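Local coordinates for beta-L-arabinobiosidase (Bacteroides thetaiotaomicron, PDB 5MQR), which probably hydrolyses glycosidic bonds of plant pectin in the gut, combining a sialidase-like beta-propeller region with a separate glycoside hydrolase domain, at residues 263-268 with 275-280; 281-286 with 298-303. All coordinates share one frame; numbering follows the deposited sequence.

In the fold
Contacts 1 and 2 are the first and last strand pairings of one four-stranded antiparallel meander, running 266-269, 275-278, 283-287, 299-300, as in a propeller blade. Their centres lie about 9 Å apart, joined by backbone bonding of Ser277 N to Ser285 O, 3.0 Å, and by the Thr284 hydroxyl OG1 reaching Ser277 O, 2.6 Å, both probable hydrogen bonds. Trp279 of contact 1 also packs on Val298 of contact 2, CZ3 to CG1 3.6 Å. The turn into strand 299-300 carries the Asp-box sequence of BNR repeats, including Trp294. A calcium ion lies about 9 Å from the side chain of Asn266, and a bound 1,2-ethanediol about 4 Å from that of Lys280.

Contact 1 of 2, residues 263-268 with 275-280; sequences KAFNCY and IASLWK
Phe265 presents its ring edge to the face of Trp279 in an offset edge-to-face pair, the planes 65° apart and the centroid of the indole's five-membered ring 5.5 Å from that of the phenyl. Phe265 chi1, 175°, swings the phenyl away from the backbone N, bringing its CD2 edge to Trp279 NE1 at 3.6 Å. Ser277, small enough to fit close to both rings, sets its CB over one face of the indole, toward the rim, and meets Phe265 CE2 at 3.6 Å. Tyr262 and Trp294 extend this aromatic cluster. A leucine in place of Trp279 would probably leave the Phe265 edge without its aromatic face and Ser277 CB without the indole it packs against.

On the face holding Asn266 and Leu278, Tyr268 lays its ring over the methyl of Ala276, CE1 to CB 3.9 Å; alanine suits a place where a ring must lie close. The Tyr268 hydroxyl bonds to Gly342 and Tyr345. Asn266 ND2 donates to Ala264 O at 3.3 Å within the amide plane, while ND2 and OD1 also bond Ile311 O and Gly313 N, fixing the amide's rotation. Paired backbone bonds join Asn266 with Leu278 and Tyr268 with Ala276, and Lys280 N to Lys263 O, 2.9 Å, continues the link past them. This is an antiparallel beta hairpin, stitched by Asn266 to the next sheet of the propeller.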
# COMPACT_ATOMS: atom_id res chain seq x y z
N LYS A 263 17.51 -5.78 -30.76
CA LYS A 263 18.67 -5.33 -29.99
C LYS A 263 18.48 -5.41 -28.51
O LYS A 263 17.42 -5.09 -28.01
CB LYS A 263 18.99 -3.89 -30.35
CG LYS A 263 19.02 -3.71 -31.85
CD LYS A 263 20.01 -2.68 -32.32
CE LYS A 263 20.23 -2.88 -33.81
NZ LYS A 263 21.01 -1.74 -34.34
N ALA A 264 19.55 -5.81 -27.82
CA ALA A 264 19.62 -5.78 -26.36
C ALA A 264 18.52 -6.61 -25.70
O ALA A 264 17.85 -6.17 -24.76
CB ALA A 264 19.59 -4.33 -25.87
N PHE A 265 18.33 -7.82 -26.24
CA PHE A 265 17.42 -8.81 -25.69
C PHE A 265 17.53 -8.94 -24.17
O PHE A 265 18.62 -9.00 -23.60
CB PHE A 265 17.71 -10.17 -26.34
CG PHE A 265 16.92 -11.33 -25.79
CD1 PHE A 265 17.37 -12.01 -24.66
CD2 PHE A 265 15.78 -11.77 -26.43
CE1 PHE A 265 16.66 -13.09 -24.15
CE2 PHE A 265 15.05 -12.86 -25.94
CZ PHE A 265 15.49 -13.52 -24.80
N ASN A 266 16.38 -8.93 -23.51
CA ASN A 266 16.29 -9.44 -22.14
C ASN A 266 14.95 -10.11 -22.00
O ASN A 266 14.06 -9.87 -22.81
CB ASN A 266 16.51 -8.36 -21.08
CG ASN A 266 15.57 -7.17 -21.20
OD1 ASN A 266 14.76 -6.91 -20.30
ND2 ASN A 266 15.68 -6.42 -22.30
N CYS A 267 14.82 -10.96 -21.00
CA CYS A 267 13.63 -11.75 -20.83
C CYS A 267 13.36 -12.08 -19.39
O CYS A 267 14.24 -11.96 -18.52
CB CYS A 267 13.76 -13.07 -21.62
SG CYS A 267 14.99 -14.26 -21.02
N TYR A 268 12.14 -12.54 -19.15
CA TYR A 268 11.77 -13.05 -17.85
C TYR A 268 10.68 -14.08 -17.97
O TYR A 268 10.03 -14.18 -19.01
CB TYR A 268 11.34 -11.92 -16.91
CG TYR A 268 10.22 -11.02 -17.38
CD1 TYR A 268 8.88 -11.42 -17.34
CD2 TYR A 268 10.49 -9.72 -17.79
CE1 TYR A 268 7.86 -10.56 -17.74
CE2 TYR A 268 9.49 -8.84 -18.18
CZ TYR A 268 8.17 -9.26 -18.15
OH TYR A 268 7.18 -8.37 -18.50
N ILE A 275 8.08 -17.46 -21.47
CA ILE A 275 9.12 -16.44 -21.36
C ILE A 275 8.75 -15.22 -22.23
O ILE A 275 8.47 -15.37 -23.42
CB ILE A 275 10.49 -17.02 -21.73
CG1 ILE A 275 10.89 -18.11 -20.70
CG2 ILE A 275 11.54 -15.91 -21.82
CD1 ILE A 275 12.06 -18.96 -21.12
N ALA A 276 8.73 -14.04 -21.61
CA ALA A 276 8.47 -12.79 -22.30
C ALA A 276 9.80 -12.09 -22.57
O ALA A 276 10.63 -12.03 -21.68
CB ALA A 276 7.59 -11.88 -21.45
N SER A 277 9.97 -11.56 -23.79
CA SER A 277 11.17 -10.86 -24.20
C SER A 277 10.93 -9.38 -24.46
O SER A 277 9.81 -8.96 -24.80
CB SER A 277 11.76 -11.49 -25.47
OG SER A 277 10.87 -11.37 -26.57
N LEU A 278 12.01 -8.62 -24.32
CA LEU A 278 12.06 -7.20 -24.62
C LEU A 278 13.37 -6.91 -25.36
O LEU A 278 14.41 -7.55 -25.11
CB LEU A 278 11.98 -6.34 -23.36
CG LEU A 278 10.62 -6.33 -22.66
CD1 LEU A 278 10.71 -5.87 -21.21
CD2 LEU A 278 9.61 -5.48 -23.42
N TRP A 279 13.29 -5.95 -26.27
CA TRP A 279 14.42 -5.44 -26.98
C TRP A 279 14.28 -3.92 -27.00
O TRP A 279 13.28 -3.37 -26.54
CB TRP A 279 14.37 -5.96 -28.41
CG TRP A 279 14.59 -7.44 -28.65
CD1 TRP A 279 15.80 -8.09 -28.83
CD2 TRP A 279 13.57 -8.42 -28.88
NE1 TRP A 279 15.58 -9.41 -29.11
CE2 TRP A 279 14.24 -9.65 -29.16
CE3 TRP A 279 12.18 -8.40 -28.86
CZ2 TRP A 279 13.54 -10.84 -29.41
CZ3 TRP A 279 11.47 -9.58 -29.11
CH2 TRP A 279 12.16 -10.79 -29.39
N LYS A 280 15.27 -3.24 -27.57
CA LYS A 280 15.16 -1.79 -27.84
C LYS A 280 13.87 -1.40 -28.59
O LYS A 280 13.36 -2.18 -29.43
CB LYS A 280 16.34 -1.33 -28.68
CG LYS A 280 17.63 -1.17 -27.90
CD LYS A 280 18.62 -0.32 -28.70
CE LYS A 280 19.92 -0.17 -27.94
NZ LYS A 280 20.72 0.91 -28.59
O HOH W 1 15.43 -3.70 -31.19

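Contact 2 of 2, residues 281-286 with 298-303; sequences HALTSI and VLRAKG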
# COMPACT_ATOMS: atom_id res chain seq x y z
N HIS A 281 13.37 -0.21 -28.27
CA HIS A 281 12.06 0.30 -28.75
C HIS A 281 10.89 -0.46 -28.13
O HIS A 281 9.76 -0.37 -28.60
CB HIS A 281 11.96 0.31 -30.28
CG HIS A 281 13.06 1.06 -30.95
ND1 HIS A 281 13.08 2.44 -31.02
CD2 HIS A 281 14.19 0.64 -31.57
CE1 HIS A 281 14.18 2.84 -31.65
NE2 HIS A 281 14.86 1.76 -31.99
N ALA A 282 11.19 -1.17 -27.05
CA ALA A 282 10.26 -2.09 -26.44
C ALA A 282 9.58 -3.04 -27.43
O ALA A 282 8.42 -3.40 -27.25
CB ALA A 282 9.26 -1.30 -25.61
N LEU A 283 10.29 -3.49 -28.47
CA LEU A 283 9.84 -4.66 -29.21
C LEU A 283 9.71 -5.82 -28.21
O LEU A 283 10.45 -5.91 -27.21
CB LEU A 283 10.76 -5.06 -30.37
CG LEU A 283 10.96 -4.06 -31.52
CD1 LEU A 283 11.93 -4.60 -32.55
CD2 LEU A 283 9.68 -3.68 -32.23
N THR A 284 8.73 -6.68 -28.45
CA THR A 284 8.40 -7.68 -27.45
C THR A 284 7.80 -8.93 -28.07
O THR A 284 7.15 -8.87 -29.10
CB THR A 284 7.51 -7.08 -26.36
OG1 THR A 284 7.42 -7.99 -25.25
CG2 THR A 284 6.14 -6.75 -26.92
N SER A 285 8.08 -10.07 -27.44
CA SER A 285 7.55 -11.35 -27.86
C SER A 285 7.41 -12.32 -26.68
O SER A 285 7.51 -11.92 -25.49
CB SER A 285 8.42 -11.96 -28.97
OG SER A 285 7.88 -13.16 -29.44
N ILE A 286 7.08 -13.56 -27.02
CA ILE A 286 6.82 -14.62 -26.06
C ILE A 286 7.38 -15.90 -26.64
O ILE A 286 7.31 -16.11 -27.86
CB ILE A 286 5.32 -14.86 -25.86
CG1 ILE A 286 4.59 -13.61 -25.38
CG2 ILE A 286 5.09 -16.01 -24.88
CD1 ILE A 286 4.70 -13.30 -23.91
N VAL A 298 6.84 -9.59 -34.33
CA VAL A 298 7.45 -8.91 -33.19
C VAL A 298 7.17 -7.42 -33.35
O VAL A 298 7.71 -6.79 -34.26
CB VAL A 298 8.97 -9.14 -33.08
CG1 VAL A 298 9.55 -8.34 -31.92
CG2 VAL A 298 9.29 -10.63 -32.91
N LEU A 299 6.36 -6.88 -32.46
CA LEU A 299 5.99 -5.49 -32.51
C LEU A 299 6.33 -4.77 -31.22
O LEU A 299 6.57 -5.39 -30.17
CB LEU A 299 4.48 -5.37 -32.78
CG LEU A 299 3.97 -6.03 -34.06
CD1 LEU A 299 2.45 -5.90 -34.12
CD2 LEU A 299 4.62 -5.47 -35.32
N ARG A 300 6.32 -3.43 -31.30
CA ARG A 300 6.48 -2.57 -30.15
C ARG A 300 5.41 -2.91 -29.15
O ARG A 300 4.29 -3.21 -29.53
CB ARG A 300 6.35 -1.10 -30.52
CG ARG A 300 7.48 -0.55 -31.39
CD ARG A 300 7.18 0.88 -31.81
NE ARG A 300 8.25 1.52 -32.62
CZ ARG A 300 9.15 2.41 -32.17
NH1 ARG A 300 9.19 2.82 -30.90
NH2 ARG A 300 10.04 2.91 -33.02
N ALA A 301 5.76 -2.84 -27.88
CA ALA A 301 4.84 -3.10 -26.80
C ALA A 301 3.87 -1.95 -26.73
O ALA A 301 4.29 -0.79 -26.56
CB ALA A 301 5.60 -3.25 -25.49
N LYS A 302 2.59 -2.25 -26.86
CA LYS A 302 1.58 -1.20 -27.02
C LYS A 302 1.54 -0.35 -25.77
O LYS A 302 1.63 -0.86 -24.65
CB LYS A 302 0.19 -1.78 -27.36
CG LYS A 302 0.16 -2.35 -28.77
CD LYS A 302 -1.21 -2.80 -29.26
CE LYS A 302 -1.10 -3.27 -30.73
NZ LYS A 302 -2.43 -3.41 -31.40
N GLY A 303 1.47 0.96 -25.98
CA GLY A 303 1.39 1.91 -24.89
C GLY A 303 2.71 2.37 -24.28
O GLY A 303 2.75 3.46 -23.67
O HOH W 2 10.84 4.85 -30.58
O HOH W 3 8.11 2.03 -28.54
O HOH W 4 4.86 -7.88 -30.26
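Ala282 O takes the N-H of Ala301 at 2.8 Å, bent to 141° and with the donor 36° out of the carbonyl plane; CA of Arg300 adds a longer CH···O contact to the same oxygen. The next link, Thr284 N to Leu299 O at 3.0 Å, is similarly bent. Where a regular pairing would return a bond from Leu299 N to Thr284 O, a water accepts from Leu299 N at 2.8 Å and lies close enough to Thr284 O to bridge the two, though it has other acceptors nearby.

Arg300 runs extended from CG to NE, carrying its guanidinium past His281. CB of His281 lies over one face of that group, 3.8 Å from NH1, while the imidazole is turned 62° from the guanidinium plane. In that plane NH1 donates to two waters, at 2.6 and 2.7 Å; the first also makes a weak bond with His281 ND1. A long, charged chain suits this solvent-facing position.

Apolar groups pack alongside the backbone bonds. Leu283 CB rests on Val298 CG1, 3.8 Å, and its CD2 touches the Leu299-Arg300 peptide, 3.5 Å from Arg300 N. Thr284 turns CG2 toward the methyl of Ala301. Two bent backbone bonds and a water where a third would be expected suggest that this outermost strand is paired only irregularly, with side-chain packing sharing the work.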